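Local structure of rhusiopathiae surface protein B (Erysipelothrix rhusiopathiae, 3V10) at residues 165-169 with 279-285. The protein probably binds collagen as a cell-wall-anchored surface adhesin, of which this chain is the collagen-binding part. Residues are numbered along the deposited sequence.
Sequences IFYWK and NSSTIEY
Two strands from different sheets face each other through their side chains. Strand 167-169 and strand 279-285 run nearly antiparallel, at 168°, with axes 8.7 Å apart at closest approach. No backbone hydrogen bond joins them. Tyr167 CA lies 8.1 Å from Ile283 CA, and Lys169 CA 8.2 Å from Ser281 CA. Both strands are extended, so side chains alternate: Tyr167 and Lys169 point toward the other strand, as do Asn279, Ser281, Ile283 and Tyr285, while Trp168, Ser280 and Thr282 point away. Phe166, just before its strand, has phi/psi of -62/-40. This bend lets it also point inward next to Tyr167. Phe166 (chi1 t) and Tyr285 (chi1 p) form an offset stack, with centroids 4.0 Å apart and planes at 15°. Ile283 is fully extended (t, t). Its CD1 packs against Phe166 and Tyr167, 3.8 Å from Phe166 CE1 and 3.7 Å from Tyr167 CB. Tyr167 (chi1 t) extends across the gap, and its OH donates a hydrogen bond to Ser281 OG (p) at 2.7 Å. Ser281 OG also hydrogen-bonds to Thr301 O. Lys169 (chi1 p, chi2 off-rotamer at 102°) bends its chain, and its NZ has a long, weak ion pair with Asp202. Val200 and Leu185 adjoin Tyr167 from the two sheets. Such face-to-face packing builds the buried core of a beta sandwich, here the Ig-like (DEv-IgG) fold of the collagen-binding region.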
loop_
_atom_site.group_PDB
_atom_site.type_symbol
_atom_site.label_atom_id
_atom_site.label_comp_id
_atom_site.label_asym_id
_atom_site.label_seq_id
_atom_site.Cartn_x
_atom_site.Cartn_y
_atom_site.Cartn_z
ATOM N N ILE A 165 -10.390 21.061 -7.576
ATOM C CA ILE A 165 -9.294 21.236 -6.622
ATOM C C ILE A 165 -8.000 21.533 -7.369
ATOM O O ILE A 165 -7.523 20.717 -8.157
ATOM C CB ILE A 165 -9.096 19.972 -5.754
ATOM C CG1 ILE A 165 -10.394 19.647 -5.012
ATOM C CG2 ILE A 165 -7.959 20.188 -4.754
ATOM C CD1 ILE A 165 -10.924 20.794 -4.172
ATOM N N PHE A 166 -7.423 22.699 -7.101
ATOM C CA PHE A 166 -6.203 23.099 -7.780
ATOM C C PHE A 166 -5.002 22.201 -7.542
ATOM O O PHE A 166 -4.237 21.942 -8.466
ATOM C CB PHE A 166 -5.831 24.533 -7.413
ATOM C CG PHE A 166 -4.650 25.052 -8.175
ATOM C CD1 PHE A 166 -3.356 24.854 -7.706
ATOM C CD2 PHE A 166 -4.830 25.719 -9.383
ATOM C CE1 PHE A 166 -2.260 25.312 -8.431
ATOM C CE2 PHE A 166 -3.741 26.180 -10.115
ATOM C CZ PHE A 166 -2.452 25.976 -9.638
ATOM N N TYR A 167 -4.820 21.736 -6.313
ATOM C CA TYR A 167 -3.673 20.880 -6.021
ATOM C C TYR A 167 -3.913 19.871 -4.916
ATOM O O TYR A 167 -4.477 20.192 -3.871
ATOM C CB TYR A 167 -2.456 21.734 -5.636
ATOM C CG TYR A 167 -1.270 20.924 -5.116
ATOM C CD1 TYR A 167 -0.545 20.102 -5.968
ATOM C CD2 TYR A 167 -0.913 20.955 -3.767
ATOM C CE1 TYR A 167 0.512 19.321 -5.494
ATOM C CE2 TYR A 167 0.138 20.181 -3.275
ATOM C CZ TYR A 167 0.847 19.362 -4.152
ATOM O OH TYR A 167 1.880 18.581 -3.700
ATOM N N TRP A 168 -3.482 18.639 -5.157
ATOM C CA TRP A 168 -3.577 17.603 -4.143
ATOM C C TRP A 168 -2.578 16.517 -4.503
ATOM O O TRP A 168 -2.205 16.356 -5.665
ATOM C CB TRP A 168 -5.002 17.044 -4.032
ATOM C CG TRP A 168 -5.372 16.040 -5.064
ATOM C CD1 TRP A 168 -5.179 14.687 -5.001
ATOM C CD2 TRP A 168 -6.018 16.299 -6.310
ATOM N NE1 TRP A 168 -5.674 14.088 -6.138
ATOM C CE2 TRP A 168 -6.192 15.056 -6.957
ATOM C CE3 TRP A 168 -6.468 17.464 -6.945
ATOM C CZ2 TRP A 168 -6.800 14.943 -8.213
ATOM C CZ3 TRP A 168 -7.077 17.351 -8.197
ATOM C CH2 TRP A 168 -7.234 16.099 -8.814
ATOM N N LYS A 169 -2.125 15.797 -3.488
ATOM C CA LYS A 169 -1.157 14.735 -3.685
ATOM C C LYS A 169 -1.712 13.416 -3.158
ATOM O O LYS A 169 -2.494 13.394 -2.213
ATOM C CB LYS A 169 0.137 15.090 -2.953
ATOM C CG LYS A 169 -0.028 15.214 -1.461
ATOM C CD LYS A 169 0.493 13.979 -0.772
ATOM C CE LYS A 169 2.009 13.973 -0.740
ATOM N NZ LYS A 169 2.615 14.089 -2.091
ATOM N N ASN A 279 4.546 11.874 3.390
ATOM C CA ASN A 279 5.018 12.828 2.405
ATOM C C ASN A 279 4.191 14.086 2.630
ATOM O O ASN A 279 2.963 14.024 2.692
ATOM C CB ASN A 279 4.801 12.307 0.986
ATOM C CG ASN A 279 5.397 13.222 -0.061
ATOM O OD1 ASN A 279 6.559 13.613 0.029
ATOM N ND2 ASN A 279 4.606 13.565 -1.064
ATOM N N SER A 280 4.860 15.219 2.771
ATOM C CA SER A 280 4.151 16.470 2.983
ATOM C C SER A 280 4.618 17.449 1.919
ATOM O O SER A 280 5.735 17.337 1.424
ATOM C CB SER A 280 4.436 17.019 4.385
ATOM O OG SER A 280 5.804 17.349 4.562
ATOM N N SER A 281 3.756 18.383 1.544
ATOM C CA SER A 281 4.132 19.365 0.534
ATOM C C SER A 281 3.431 20.692 0.776
ATOM O O SER A 281 2.403 20.747 1.457
ATOM C CB SER A 281 3.799 18.845 -0.873
ATOM O OG SER A 281 2.396 18.750 -1.091
ATOM N N THR A 282 4.014 21.762 0.243
ATOM C CA THR A 282 3.441 23.093 0.359
ATOM C C THR A 282 3.392 23.676 -1.046
ATOM O O THR A 282 4.204 23.327 -1.901
ATOM C CB THR A 282 4.285 24.005 1.288
ATOM O OG1 THR A 282 5.600 24.179 0.743
ATOM C CG2 THR A 282 4.401 23.377 2.674
ATOM N N ILE A 283 2.419 24.539 -1.298
ATOM C CA ILE A 283 2.305 25.136 -2.616
ATOM C C ILE A 283 1.981 26.610 -2.467
ATOM O O ILE A 283 1.361 27.024 -1.484
ATOM C CB ILE A 283 1.196 24.430 -3.458
ATOM C CG1 ILE A 283 1.203 24.966 -4.892
ATOM C CG2 ILE A 283 -0.180 24.634 -2.811
ATOM C CD1 ILE A 283 0.237 24.251 -5.810
ATOM N N GLU A 284 2.442 27.403 -3.423
ATOM C CA GLU A 284 2.158 28.826 -3.411
ATOM C C GLU A 284 1.995 29.290 -4.839
ATOM O O GLU A 284 2.738 28.873 -5.732
ATOM C CB GLU A 284 3.275 29.621 -2.740
ATOM C CG GLU A 284 2.826 31.030 -2.348
ATOM C CD GLU A 284 3.820 31.735 -1.448
ATOM O OE1 GLU A 284 4.552 32.618 -1.941
ATOM O OE2 GLU A 284 3.871 31.392 -0.247
ATOM N N TYR A 285 1.008 30.152 -5.042
ATOM C CA TYR A 285 0.712 30.717 -6.353
ATOM C C TYR A 285 -0.403 31.736 -6.177
ATOM O O TYR A 285 -0.994 31.831 -5.110
ATOM C CB TYR A 285 0.230 29.629 -7.317
ATOM C CG TYR A 285 -1.032 28.918 -6.869
ATOM C CD1 TYR A 285 -0.996 27.971 -5.847
ATOM C CD2 TYR A 285 -2.267 29.218 -7.446
ATOM C CE1 TYR A 285 -2.158 27.337 -5.404
ATOM C CE2 TYR A 285 -3.436 28.590 -7.009
ATOM C CZ TYR A 285 -3.373 27.653 -5.989
ATOM O OH TYR A 285 -4.527 27.038 -5.547
#